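Local atomic coordinates of SH3 domain-containing protein (Dictyostelium discoideum, PDB entry 4NQI), a protein that remodels membranes through its N-terminal I-BAR domain, taking part in osmoregulation, phagocytosis and cytokinesis, and probably binds phosphatidylinositol lipids. Residues K86-R91 / M210-T215. Numbering follows the deposited sequence.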
# COMPACT_ATOMS: atom_id res chain seq x y z
N LYS B 86 -6.93 9.54 6.42
CA LYS B 86 -6.39 10.72 5.76
C LYS B 86 -4.86 10.78 5.89
O LYS B 86 -4.15 10.90 4.89
CB LYS B 86 -7.01 12.00 6.32
CG LYS B 86 -6.50 13.26 5.64
N ASP B 87 -4.37 10.67 7.12
CA ASP B 87 -2.94 10.72 7.38
C ASP B 87 -2.17 9.62 6.64
O ASP B 87 -1.11 9.87 6.09
CB ASP B 87 -2.66 10.66 8.88
CG ASP B 87 -3.04 11.94 9.59
OD1 ASP B 87 -3.15 12.99 8.91
OD2 ASP B 87 -3.20 11.92 10.83
N LEU B 88 -2.72 8.41 6.62
CA LEU B 88 -2.08 7.29 5.93
C LEU B 88 -2.09 7.47 4.40
O LEU B 88 -1.10 7.13 3.74
CB LEU B 88 -2.74 5.97 6.32
CG LEU B 88 -2.50 5.50 7.75
CD1 LEU B 88 -3.29 4.24 8.06
CD2 LEU B 88 -1.02 5.26 8.00
N GLU B 89 -3.18 7.99 3.85
CA GLU B 89 -3.26 8.20 2.41
C GLU B 89 -2.37 9.34 1.94
O GLU B 89 -1.84 9.31 0.82
CB GLU B 89 -4.71 8.42 1.95
CG GLU B 89 -5.61 7.21 2.14
CD GLU B 89 -5.05 5.94 1.51
OE1 GLU B 89 -4.41 6.02 0.44
OE2 GLU B 89 -5.26 4.85 2.09
N ASN B 90 -2.19 10.35 2.79
CA ASN B 90 -1.23 11.41 2.52
C ASN B 90 0.19 10.85 2.45
O ASN B 90 0.99 11.25 1.60
CB ASN B 90 -1.31 12.51 3.59
CG ASN B 90 -2.37 13.56 3.28
OD1 ASN B 90 -2.55 13.95 2.13
ND2 ASN B 90 -3.07 14.01 4.31
N ARG B 91 0.50 9.91 3.35
CA ARG B 91 1.83 9.31 3.39
C ARG B 91 2.06 8.32 2.25
O ARG B 91 3.20 8.11 1.84
CB ARG B 91 2.07 8.63 4.74
CG ARG B 91 1.97 9.58 5.93
CD ARG B 91 2.29 8.88 7.24
NE ARG B 91 1.70 9.57 8.39
CZ ARG B 91 2.33 9.83 9.53
NH1 ARG B 91 3.59 9.47 9.69
NH2 ARG B 91 1.69 10.46 10.51
N MSE B 210 0.11 -0.14 10.76
CA MSE B 210 -0.10 -1.06 11.88
C MSE B 210 -0.32 -0.29 13.18
O MSE B 210 -1.22 -0.62 13.95
CB MSE B 210 1.10 -2.00 12.04
CG MSE B 210 1.34 -2.93 10.86
SE MSE B 210 2.90 -4.07 11.09
CE MSE B 210 2.27 -5.16 12.57
N SER B 211 0.49 0.73 13.41
CA SER B 211 0.38 1.55 14.62
C SER B 211 -0.96 2.27 14.71
O SER B 211 -1.59 2.28 15.77
CB SER B 211 1.52 2.57 14.67
OG SER B 211 1.43 3.37 15.84
N LYS B 212 -1.40 2.86 13.60
CA LYS B 212 -2.64 3.64 13.59
C LYS B 212 -3.90 2.78 13.65
O LYS B 212 -4.76 2.99 14.51
CB LYS B 212 -2.69 4.56 12.36
CG LYS B 212 -1.87 5.83 12.50
CD LYS B 212 -2.42 6.95 11.61
CE LYS B 212 -1.58 8.22 11.74
NZ LYS B 212 -1.61 8.79 13.11
N PHE B 213 -4.01 1.82 12.73
CA PHE B 213 -5.22 1.00 12.62
C PHE B 213 -5.50 0.13 13.85
O PHE B 213 -6.64 -0.25 14.10
CB PHE B 213 -5.19 0.15 11.34
CG PHE B 213 -5.57 0.92 10.09
CD1 PHE B 213 -6.00 2.23 10.18
CD2 PHE B 213 -5.50 0.32 8.84
CE1 PHE B 213 -6.36 2.94 9.04
CE2 PHE B 213 -5.86 1.02 7.70
CZ PHE B 213 -6.29 2.33 7.80
N SER B 214 -4.46 -0.17 14.62
CA SER B 214 -4.63 -0.91 15.87
C SER B 214 -5.35 -0.07 16.91
O SER B 214 -6.18 -0.58 17.67
CB SER B 214 -3.27 -1.38 16.41
OG SER B 214 -2.70 -2.36 15.57
N THR B 215 -5.02 1.22 16.96
CA THR B 215 -5.68 2.15 17.87
C THR B 215 -7.17 2.30 17.53
O THR B 215 -8.02 2.34 18.43
CB THR B 215 -5.00 3.53 17.87
OG1 THR B 215 -3.59 3.37 18.10
CG2 THR B 215 -5.58 4.42 18.95
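Leu88 packs against Phe213 and Lys212 in an apolar contact with a charged margin, joining the long helices 72-140 and 152-224 of the I-BAR domain. The two segments run nearly antiparallel, at 163°, their axes approaching to 11.1 Å, a gap bridged by Leu88 from one helix and by Lys212 and Phe213 from the other. Leu88 sends CD1 over one face of the Phe213 ring, off-centre toward the rim and 3.8 Å from the centroid, a CH-pi contact for which the branched leucine side chain, ending in methyls, suits a flat ring. Phe213 also packs on Leu199 of the second subunit, so the same ring links this helix pair to that subunit. On the more exposed flank, Lys212 lays its aliphatic chain past Leu88 in the opposite direction, CD lying 4.1 Å from Leu88 CG. Lys212 CE rests on Asp87 CB at 3.9 Å, and the bend at chi4 (-63°) sets Lys212 NZ 4.2 Å from Asp87 OD2, beyond salt-bridge range. Arg91 crosses Lys212 at about a right angle, Arg91 NH2 4.5 Å from Lys212 NZ. Lysine suits this border because its methylenes lie against leucine while its ammonium reaches the polar margin near Asp87. With neither hydrogen bond nor salt bridge between the segments, the contact rests mainly on apolar packing, and Asp87 may offset some repulsion between the two cations.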